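Local coordinates for FHA domain-containing protein FhaA (Mycobacterium tuberculosis, PDB 3PO8) that regulates cell growth and peptidoglycan synthesis by binding MviN, with the FHA domain, the part present here, mediating contacts with phosphorylated MviN and PknB, at residues V6-D11 with Y18-G23; T40-R45 with G88-I93; H46-W51 with A59-T64. All coordinates share one frame; numbering follows the deposited sequence.

Interaction 1 (V6-D11 with Y18-G23); sequences VTLQLD and YQLREG
Leu8 meets the Tyr18 ring at its edge: methyl CD1 lies near the ring plane, 3.9 Å from ring atom CD2. These two side chains lie next to each other and head in the same direction. Also at the edge, in the plane, is Arg21 NH2, while the Phe35 ring lies against Tyr18 with the two planes only about 15° apart. The phenol end is tied down as well, since Tyr18 OH is hydrogen-bonded to Asn25 OD1. A second flat group, the Gln19 amide, sits on the opposite side of the sheet, beside Thr7, with NE2 3.8 Å from Thr7 CG2.

Leu20 continues the apolar side. Its branches divide the work: CD1 rests 3.6 Å from Val6 CB, and CD2 is 3.9 Å from Leu8 CD1, with the Leu8 and Leu20 chains nearly perpendicular. Val6 CG1, anti to the backbone N (chi1 176°), also touches Leu20 CD1. Ile49 and Trp51 of strand 47-51, in the other sheet, pack against Leu20.

Between the backbones, Leu8 and Tyr18 form a hydrogen-bonded antiparallel pair: Leu8 N donates to Tyr18 O at 2.7 Å and Tyr18 N to Leu8 O at 2.8 Å. Beyond the non-hydrogen-bonded pair Thr7-Gln19, Leu20 N gives a bond of 2.9 Å to Val6 O. A water then spans from Val6 N to Leu20 O. The chemistry is therefore two-sided: Val6, Leu8, Tyr18 and Leu20 supply apolar surface to the interior of the beta sandwich, whereas Thr7 and Gln19 present polar groups on the outer face of this hairpin, whose strand 17-19 is at the sheet's edge.

Interaction 2 (T40-R45 with G88-I93); sequences TGVSRR and GHSEII. With PO4 (phosphate ion), chain B.
Gly41 and Gly88 bring the two loops together, their CA atoms 4.1 Å apart with no side chain between them. The direct contacts are all van der Waals: Val42 CG2 lies 4.0 Å from Gly88 N, and the His89 ring turns its CD2 edge to Gly41 N.

Polar links are indirect. One water, in the plane of the His89 ring, is hydrogen-bonded to Thr40 OG1 at 2.9 Å and to His89 NE2 at 3.2 Å. Asp39 clamps both sides, with OD1 bonded to Gly41 N and OD2 to His89 N and Ser90 OG.

Of the two segments, only 40-45 makes hydrogen bonds to the phosphate. Ser43 OG donates to phosphate O4 at 2.6 Å. Arg44 grips phosphate O3 twice, through N at 2.8 Å and NE at 3.1 Å; a bend at chi3 (-85°) brings NE round to it. Arg44 NH2 reaches phosphate O2 in the guanidinium plane, in a nearly straight bond (179°) of 3.2 Å. Thr64 OG1, outside both segments, is a further donor.

This ion probably comes from the crystallisation liquor, but a cluster of hydroxyl, backbone N-H and guanidinium donors is consistent with the phosphothreonine pocket of FHA domains.

Interaction 3 (H46-W51 with A59-T64); sequences HLEIRW and ADLNST. With PO4 (phosphate ion), chain B.
Ser63 sits squarely over one face of the His46 imidazole: its CB is 3.4 Å from the ring centroid and only 8° off the normal, a CH-pi contact. The ring reaches there because CG stands anti to the backbone N (chi1 -168°), and its two nitrogens fix its rotation, ND1 taking a bond from Ser43 N and NE2 bonding to Gly66 O. Ser63 is itself held by Asp60. Ser63 OG donates to the syn lone pair of Asp60 OD2 at 2.7 Å, and Ser63 N to Asp60 OD1 at 3.0 Å, closing an Asx motif. Thr67 OG1 shares OD2.

Leu61 points toward the opposite strand and lays its CD1 alongside the backbone of Leu47, while Leu61 N donates to His46 O at 2.9 Å from above the carbonyl plane. On the same side of the sheet as Ala59, Glu48 CG runs past Ala59 CB at 3.9 Å. Arg50 folds back toward them: NH1 comes 3.8 Å from Ala59 CB and makes a salt bridge of 2.7 Å to Glu48 OE2, arriving 49° out of the carboxylate plane. Glu76 takes the other arm, NH2.

Paired backbone bonds join Glu48 to Ala59, and His46 with Leu47 forms a classic beta bulge opposite Ile27. One residue on from Ser63, Thr64 OG1 donates to phosphate O4 at 2.7 Å. A hairpin whose buried histidine is covered by a serine, next to a phosphate-contacting threonine, fits the recognition end of an FHA beta sandwich.

Overall arrangement
Interactions 1 and 3 each join the two strands of an antiparallel hairpin, one in each sheet of the sandwich; interaction 2 joins loops at its surface. Interaction 1 is buried, its backbone bonds flanked by mainly apolar side chains. It meets interaction 3 where Val6 packs on Trp51 and Gly23 N bonds to Trp51 O. It shares a sheet with interaction 2, strands 4-10 and 90-98 being neighbours there. Interaction 2 makes no direct hydrogen bond between its segments, whereas interaction 3, partly buried, combines strand pairing with a polar side-chain network. These last two converge on the phosphate, and Ser43 OG with Thr64 N ties their loops together.

Interaction 1 (V6-D11 with Y18-G23)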
loop_
_atom_site.group_PDB
_atom_site.type_symbol
_atom_site.label_atom_id
_atom_site.label_comp_id
_atom_site.label_asym_id
_atom_site.label_seq_id
_atom_site.Cartn_x
_atom_site.Cartn_y
_atom_site.Cartn_z
ATOM N N VAL A 6 -10.415 -4.035 0.980
ATOM C CA VAL A 6 -9.614 -2.833 0.848
ATOM C C VAL A 6 -8.996 -2.803 -0.531
ATOM O O VAL A 6 -8.432 -3.807 -0.994
ATOM C CB VAL A 6 -8.459 -2.775 1.884
ATOM C CG1 VAL A 6 -7.577 -1.522 1.633
ATOM C CG2 VAL A 6 -8.997 -2.784 3.312
ATOM N N THR A 7 -9.112 -1.656 -1.185
ATOM C CA THR A 7 -8.441 -1.414 -2.452
ATOM C C THR A 7 -7.400 -0.336 -2.340
ATOM O O THR A 7 -7.518 0.628 -1.564
ATOM C CB THR A 7 -9.408 -1.049 -3.586
ATOM O OG1 THR A 7 -10.182 0.095 -3.207
ATOM C CG2 THR A 7 -10.294 -2.209 -3.886
ATOM N N LEU A 8 -6.368 -0.522 -3.144
ATOM C CA LEU A 8 -5.263 0.418 -3.271
ATOM C C LEU A 8 -5.315 0.898 -4.707
ATOM O O LEU A 8 -5.268 0.062 -5.618
ATOM C CB LEU A 8 -3.936 -0.302 -3.060
ATOM C CG LEU A 8 -3.734 -1.108 -1.769
ATOM C CD1 LEU A 8 -2.334 -1.709 -1.724
ATOM C CD2 LEU A 8 -3.998 -0.215 -0.594
ATOM N N GLN A 9 -5.427 2.191 -4.939
ATOM C CA GLN A 9 -5.466 2.719 -6.307
ATOM C C GLN A 9 -4.345 3.722 -6.532
ATOM O O GLN A 9 -4.210 4.692 -5.770
ATOM C CB GLN A 9 -6.807 3.398 -6.600
ATOM C CG GLN A 9 -6.885 3.970 -7.995
ATOM C CD GLN A 9 -8.278 4.327 -8.398
ATOM O OE1 GLN A 9 -9.005 4.965 -7.645
ATOM N NE2 GLN A 9 -8.661 3.942 -9.612
ATOM N N LEU A 10 -3.514 3.479 -7.549
ATOM C CA LEU A 10 -2.443 4.402 -7.895
ATOM C C LEU A 10 -3.053 5.678 -8.426
ATOM O O LEU A 10 -3.978 5.643 -9.252
ATOM C CB LEU A 10 -1.522 3.799 -8.951
ATOM C CG LEU A 10 -0.306 3.033 -8.492
ATOM C CD1 LEU A 10 0.367 2.399 -9.698
ATOM C CD2 LEU A 10 0.656 3.955 -7.774
ATOM N N ASP A 11 -2.532 6.809 -7.976
ATOM C CA ASP A 11 -3.064 8.102 -8.381
ATOM C C ASP A 11 -2.125 8.779 -9.393
ATOM O O ASP A 11 -1.806 9.975 -9.268
ATOM C CB ASP A 11 -3.298 8.989 -7.155
ATOM C CG ASP A 11 -4.172 10.188 -7.464
ATOM O OD1 ASP A 11 -4.856 10.166 -8.508
ATOM O OD2 ASP A 11 -4.157 11.165 -6.683
ATOM N N TYR A 18 -5.199 -2.480 -6.819
ATOM C CA TYR A 18 -4.914 -3.752 -6.208
ATOM C C TYR A 18 -5.835 -3.956 -5.015
ATOM O O TYR A 18 -6.021 -3.028 -4.199
ATOM C CB TYR A 18 -3.462 -3.772 -5.752
ATOM C CG TYR A 18 -3.094 -5.026 -5.012
ATOM C CD1 TYR A 18 -2.885 -6.213 -5.687
ATOM C CD2 TYR A 18 -2.982 -5.028 -3.641
ATOM C CE1 TYR A 18 -2.546 -7.375 -4.998
ATOM C CE2 TYR A 18 -2.656 -6.187 -2.934
ATOM C CZ TYR A 18 -2.434 -7.349 -3.619
ATOM O OH TYR A 18 -2.108 -8.525 -2.967
ATOM N N GLN A 19 -6.422 -5.136 -4.931
ATOM C CA GLN A 19 -7.277 -5.497 -3.820
ATOM C C GLN A 19 -6.499 -6.347 -2.830
ATOM O O GLN A 19 -5.927 -7.353 -3.205
ATOM C CB GLN A 19 -8.515 -6.240 -4.312
ATOM C CG GLN A 19 -9.533 -6.464 -3.221
ATOM C CD GLN A 19 -10.909 -6.760 -3.742
ATOM O OE1 GLN A 19 -11.409 -7.859 -3.567
ATOM N NE2 GLN A 19 -11.528 -5.781 -4.385
ATOM N N LEU A 20 -6.526 -5.960 -1.554
ATOM C CA LEU A 20 -5.771 -6.705 -0.555
ATOM C C LEU A 20 -6.284 -8.122 -0.453
ATOM O O LEU A 20 -7.511 -8.369 -0.476
ATOM C CB LEU A 20 -5.832 -6.084 0.837
ATOM C CG LEU A 20 -5.291 -4.679 1.012
ATOM C CD1 LEU A 20 -5.276 -4.309 2.479
ATOM C CD2 LEU A 20 -3.910 -4.568 0.434
ATOM N N ARG A 21 -5.355 -9.048 -0.307
ATOM C CA ARG A 21 -5.676 -10.423 0.035
ATOM C C ARG A 21 -5.363 -10.662 1.499
ATOM O O ARG A 21 -4.555 -9.952 2.098
ATOM C CB ARG A 21 -4.827 -11.372 -0.812
ATOM C CG ARG A 21 -4.969 -11.160 -2.324
ATOM C CD ARG A 21 -4.068 -12.084 -3.143
ATOM N NE ARG A 21 -3.195 -11.356 -4.072
ATOM C CZ ARG A 21 -2.108 -11.870 -4.655
ATOM N NH1 ARG A 21 -1.731 -13.127 -4.423
ATOM N NH2 ARG A 21 -1.385 -11.124 -5.475
ATOM N N GLU A 22 -5.984 -11.670 2.084
ATOM C CA GLU A 22 -5.661 -12.064 3.438
ATOM C C GLU A 22 -4.185 -12.423 3.510
ATOM O O GLU A 22 -3.631 -13.079 2.631
ATOM C CB GLU A 22 -6.533 -13.257 3.846
ATOM C CG GLU A 22 -6.326 -13.731 5.257
ATOM C CD GLU A 22 -7.289 -14.831 5.641
ATOM O OE1 GLU A 22 -8.425 -14.861 5.100
ATOM O OE2 GLU A 22 -6.889 -15.663 6.492
ATOM N N GLY A 23 -3.535 -11.948 4.564
ATOM C CA GLY A 23 -2.142 -12.194 4.773
ATOM C C GLY A 23 -1.321 -10.972 4.437
ATOM O O GLY A 23 -1.742 -9.827 4.597
HETATM O O HOH W 1 -9.605 -6.828 0.453
#

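Interaction 2 (T40-R45 with G88-I93)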
loop_
_atom_site.group_PDB
_atom_site.type_symbol
_atom_site.label_atom_id
_atom_site.label_comp_id
_atom_site.label_asym_id
_atom_site.label_seq_id
_atom_site.Cartn_x
_atom_site.Cartn_y
_atom_site.Cartn_z
ATOM N N THR A 40 11.562 4.117 -9.642
ATOM C CA THR A 40 12.906 3.812 -9.173
ATOM C C THR A 40 13.154 4.305 -7.753
ATOM O O THR A 40 14.136 3.918 -7.124
ATOM C CB THR A 40 13.986 4.388 -10.105
ATOM O OG1 THR A 40 13.785 5.799 -10.253
ATOM C CG2 THR A 40 13.917 3.686 -11.456
ATOM N N GLY A 41 12.248 5.134 -7.246
ATOM C CA GLY A 41 12.353 5.597 -5.869
ATOM C C GLY A 41 11.736 4.631 -4.871
ATOM O O GLY A 41 11.869 4.831 -3.671
ATOM N N VAL A 42 11.077 3.579 -5.370
ATOM C CA VAL A 42 10.407 2.570 -4.571
ATOM C C VAL A 42 11.340 1.369 -4.462
ATOM O O VAL A 42 11.883 0.902 -5.468
ATOM C CB VAL A 42 9.079 2.167 -5.241
ATOM C CG1 VAL A 42 8.427 0.950 -4.542
ATOM C CG2 VAL A 42 8.177 3.366 -5.255
ATOM N N SER A 43 11.516 0.859 -3.260
ATOM C CA SER A 43 12.414 -0.273 -3.020
ATOM C C SER A 43 11.824 -1.550 -3.624
ATOM O O SER A 43 10.632 -1.620 -3.908
ATOM C CB SER A 43 12.695 -0.449 -1.532
ATOM O OG SER A 43 13.483 0.619 -1.075
ATOM N N ARG A 44 12.668 -2.553 -3.837
ATOM C CA ARG A 44 12.212 -3.817 -4.431
ATOM C C ARG A 44 11.060 -4.397 -3.590
ATOM O O ARG A 44 10.037 -4.814 -4.117
ATOM C CB ARG A 44 13.374 -4.797 -4.569
ATOM C CG ARG A 44 14.265 -4.449 -5.726
ATOM C CD ARG A 44 15.568 -5.197 -5.631
ATOM N NE ARG A 44 16.518 -4.484 -4.776
ATOM C CZ ARG A 44 17.639 -5.012 -4.288
ATOM N NH1 ARG A 44 17.972 -6.274 -4.557
ATOM N NH2 ARG A 44 18.440 -4.274 -3.524
ATOM N N ARG A 45 11.252 -4.429 -2.281
ATOM C CA ARG A 45 10.177 -4.760 -1.328
ATOM C C ARG A 45 10.088 -3.570 -0.388
ATOM O O ARG A 45 10.938 -3.383 0.477
ATOM C CB ARG A 45 10.515 -6.032 -0.563
ATOM C CG ARG A 45 10.695 -7.223 -1.480
ATOM C CD ARG A 45 11.064 -8.486 -0.689
ATOM N NE ARG A 45 9.860 -9.133 -0.184
ATOM C CZ ARG A 45 9.830 -10.216 0.593
ATOM N NH1 ARG A 45 10.952 -10.811 0.994
ATOM N NH2 ARG A 45 8.660 -10.708 0.973
ATOM N N GLY A 88 8.295 6.623 -2.993
ATOM C CA GLY A 88 8.940 7.112 -4.189
ATOM C C GLY A 88 8.234 8.337 -4.727
ATOM O O GLY A 88 8.016 9.309 -4.007
ATOM N N HIS A 89 7.876 8.271 -6.004
ATOM C CA HIS A 89 7.153 9.307 -6.694
ATOM C C HIS A 89 5.683 8.932 -6.826
ATOM O O HIS A 89 4.924 9.588 -7.549
ATOM C CB HIS A 89 7.768 9.499 -8.095
ATOM C CG HIS A 89 9.268 9.589 -8.098
ATOM N ND1 HIS A 89 9.941 10.788 -8.015
ATOM C CD2 HIS A 89 10.221 8.629 -8.161
ATOM C CE1 HIS A 89 11.244 10.562 -8.035
ATOM N NE2 HIS A 89 11.439 9.258 -8.121
ATOM N N SER A 90 5.270 7.885 -6.115
ATOM C CA SER A 90 3.958 7.302 -6.279
ATOM C C SER A 90 3.019 7.654 -5.124
ATOM O O SER A 90 3.458 7.875 -3.984
ATOM C CB SER A 90 4.067 5.778 -6.362
ATOM O OG SER A 90 4.825 5.352 -7.479
ATOM N N GLU A 91 1.724 7.662 -5.417
ATOM C CA GLU A 91 0.679 7.939 -4.436
ATOM C C GLU A 91 -0.383 6.884 -4.587
ATOM O O GLU A 91 -0.853 6.632 -5.689
ATOM C CB GLU A 91 0.057 9.324 -4.657
ATOM C CG GLU A 91 1.056 10.460 -4.682
ATOM C CD GLU A 91 0.377 11.826 -4.595
ATOM O OE1 GLU A 91 -0.862 11.897 -4.794
ATOM O OE2 GLU A 91 1.084 12.826 -4.327
ATOM N N ILE A 92 -0.759 6.270 -3.469
ATOM C CA ILE A 92 -1.776 5.230 -3.450
ATOM C C ILE A 92 -2.916 5.615 -2.531
ATOM O O ILE A 92 -2.701 5.916 -1.359
ATOM C CB ILE A 92 -1.177 3.924 -2.979
ATOM C CG1 ILE A 92 -0.167 3.419 -4.009
ATOM C CG2 ILE A 92 -2.267 2.887 -2.737
ATOM C CD1 ILE A 92 0.674 2.244 -3.559
ATOM N N ILE A 93 -4.130 5.601 -3.056
ATOM C CA ILE A 93 -5.331 5.898 -2.286
ATOM C C ILE A 93 -5.934 4.606 -1.760
ATOM O O ILE A 93 -6.157 3.654 -2.513
ATOM C CB ILE A 93 -6.387 6.624 -3.156
ATOM C CG1 ILE A 93 -5.769 7.883 -3.800
ATOM C CG2 ILE A 93 -7.606 6.997 -2.327
ATOM C CD1 ILE A 93 -6.559 8.465 -4.952
HETATM P P PO4 B . 16.204 -1.191 -2.371
HETATM O O1 PO4 B . 16.206 -1.910 -1.040
HETATM O O2 PO4 B . 17.641 -1.220 -2.876
HETATM O O3 PO4 B . 15.325 -1.992 -3.296
HETATM O O4 PO4 B . 15.786 0.245 -2.206
HETATM O O HOH W 2 14.248 7.819 -8.194
#

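Interaction 3 (H46-W51 with A59-T64)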
loop_
_atom_site.group_PDB
_atom_site.type_symbol
_atom_site.label_atom_id
_atom_site.label_comp_id
_atom_site.label_asym_id
_atom_site.label_seq_id
_atom_site.Cartn_x
_atom_site.Cartn_y
_atom_site.Cartn_z
ATOM N N HIS A 46 9.098 -2.713 -0.609
ATOM C CA HIS A 46 9.084 -1.403 0.019
ATOM C C HIS A 46 8.247 -1.337 1.274
ATOM O O HIS A 46 8.680 -0.790 2.295
ATOM C CB HIS A 46 8.618 -0.357 -0.979
ATOM C CG HIS A 46 8.841 1.054 -0.534
ATOM N ND1 HIS A 46 9.785 1.864 -1.121
ATOM C CD2 HIS A 46 8.203 1.815 0.384
ATOM C CE1 HIS A 46 9.745 3.056 -0.557
ATOM N NE2 HIS A 46 8.793 3.055 0.365
ATOM N N LEU A 47 7.020 -1.838 1.191
ATOM C CA LEU A 47 6.173 -1.911 2.345
ATOM C C LEU A 47 5.322 -3.143 2.236
ATOM O O LEU A 47 5.170 -3.704 1.157
ATOM C CB LEU A 47 5.331 -0.640 2.531
ATOM C CG LEU A 47 4.332 -0.313 1.431
ATOM C CD1 LEU A 47 2.996 -1.037 1.649
ATOM C CD2 LEU A 47 4.042 1.191 1.347
ATOM N N GLU A 48 4.790 -3.574 3.378
ATOM C CA GLU A 48 3.821 -4.636 3.427
ATOM C C GLU A 48 2.545 -4.123 4.022
ATOM O O GLU A 48 2.568 -3.270 4.886
ATOM C CB GLU A 48 4.363 -5.816 4.234
ATOM C CG GLU A 48 4.309 -5.731 5.711
ATOM C CD GLU A 48 4.489 -7.099 6.414
ATOM O OE1 GLU A 48 4.205 -8.189 5.824
ATOM O OE2 GLU A 48 4.908 -7.047 7.582
ATOM N N ILE A 49 1.426 -4.637 3.546
ATOM C CA ILE A 49 0.143 -4.404 4.186
ATOM C C ILE A 49 -0.379 -5.764 4.591
ATOM O O ILE A 49 -0.546 -6.646 3.749
ATOM C CB ILE A 49 -0.868 -3.673 3.319
ATOM C CG1 ILE A 49 -0.331 -2.285 2.958
ATOM C CG2 ILE A 49 -2.178 -3.518 4.074
ATOM C CD1 ILE A 49 -1.078 -1.513 1.880
ATOM N N ARG A 50 -0.614 -5.924 5.887
ATOM C CA ARG A 50 -1.125 -7.152 6.469
ATOM C C ARG A 50 -2.618 -7.025 6.668
ATOM O O ARG A 50 -3.054 -6.095 7.312
ATOM C CB ARG A 50 -0.405 -7.417 7.775
ATOM C CG ARG A 50 1.100 -7.602 7.526
ATOM C CD ARG A 50 1.871 -8.156 8.710
ATOM N NE ARG A 50 1.655 -7.390 9.922
ATOM C CZ ARG A 50 2.450 -6.424 10.383
ATOM N NH1 ARG A 50 3.534 -6.054 9.732
ATOM N NH2 ARG A 50 2.134 -5.808 11.509
ATOM N N TRP A 51 -3.382 -7.957 6.105
ATOM C CA TRP A 51 -4.835 -7.873 6.111
ATOM C C TRP A 51 -5.451 -9.147 6.674
ATOM O O TRP A 51 -5.113 -10.233 6.246
ATOM C CB TRP A 51 -5.300 -7.672 4.672
ATOM C CG TRP A 51 -6.777 -7.631 4.452
ATOM C CD1 TRP A 51 -7.493 -8.461 3.645
ATOM C CD2 TRP A 51 -7.716 -6.693 4.994
ATOM N NE1 TRP A 51 -8.816 -8.109 3.666
ATOM C CE2 TRP A 51 -8.974 -7.014 4.469
ATOM C CE3 TRP A 51 -7.615 -5.610 5.883
ATOM C CZ2 TRP A 51 -10.122 -6.312 4.817
ATOM C CZ3 TRP A 51 -8.754 -4.892 6.202
ATOM C CH2 TRP A 51 -9.995 -5.254 5.672
ATOM N N ALA A 59 3.351 -1.645 7.057
ATOM C CA ALA A 59 4.689 -1.594 7.632
ATOM C C ALA A 59 5.713 -1.271 6.554
ATOM O O ALA A 59 5.785 -1.966 5.535
ATOM C CB ALA A 59 5.030 -2.914 8.293
ATOM N N ASP A 60 6.518 -0.233 6.756
ATOM C CA ASP A 60 7.637 0.047 5.899
ATOM C C ASP A 60 8.665 -1.047 6.096
ATOM O O ASP A 60 8.943 -1.422 7.223
ATOM C CB ASP A 60 8.244 1.400 6.258
ATOM C CG ASP A 60 9.413 1.746 5.364
ATOM O OD1 ASP A 60 10.559 1.422 5.740
ATOM O OD2 ASP A 60 9.186 2.303 4.266
ATOM N N LEU A 61 9.212 -1.571 5.011
ATOM C CA LEU A 61 10.164 -2.691 5.078
ATOM C C LEU A 61 11.586 -2.195 4.977
ATOM O O LEU A 61 12.322 -2.620 4.088
ATOM C CB LEU A 61 9.873 -3.706 3.968
ATOM C CG LEU A 61 8.516 -4.394 4.040
ATOM C CD1 LEU A 61 8.234 -5.242 2.828
ATOM C CD2 LEU A 61 8.444 -5.236 5.320
ATOM N N ASN A 62 11.956 -1.279 5.875
ATOM C CA ASN A 62 13.294 -0.696 5.889
ATOM C C ASN A 62 13.645 -0.180 4.505
ATOM O O ASN A 62 14.747 -0.425 3.981
ATOM C CB ASN A 62 14.305 -1.740 6.362
ATOM C CG ASN A 62 15.659 -1.141 6.662
ATOM O OD1 ASN A 62 15.775 0.055 6.957
ATOM N ND2 ASN A 62 16.692 -1.970 6.602
ATOM N N SER A 63 12.707 0.548 3.904
ATOM C CA SER A 63 12.886 1.020 2.535
ATOM C C SER A 63 13.950 2.100 2.494
ATOM O O SER A 63 14.232 2.765 3.493
ATOM C CB SER A 63 11.571 1.539 1.967
ATOM O OG SER A 63 11.225 2.768 2.573
ATOM N N THR A 64 14.558 2.273 1.332
ATOM C CA THR A 64 15.628 3.252 1.189
ATOM C C THR A 64 15.068 4.664 1.397
ATOM O O THR A 64 15.649 5.464 2.112
ATOM C CB THR A 64 16.266 3.098 -0.179
ATOM O OG1 THR A 64 16.864 1.795 -0.278
ATOM C CG2 THR A 64 17.310 4.187 -0.433
HETATM P P PO4 B . 16.204 -1.191 -2.371
HETATM O O1 PO4 B . 16.206 -1.910 -1.040
HETATM O O2 PO4 B . 17.641 -1.220 -2.876
HETATM O O3 PO4 B . 15.325 -1.992 -3.296
HETATM O O4 PO4 B . 15.786 0.245 -2.206
#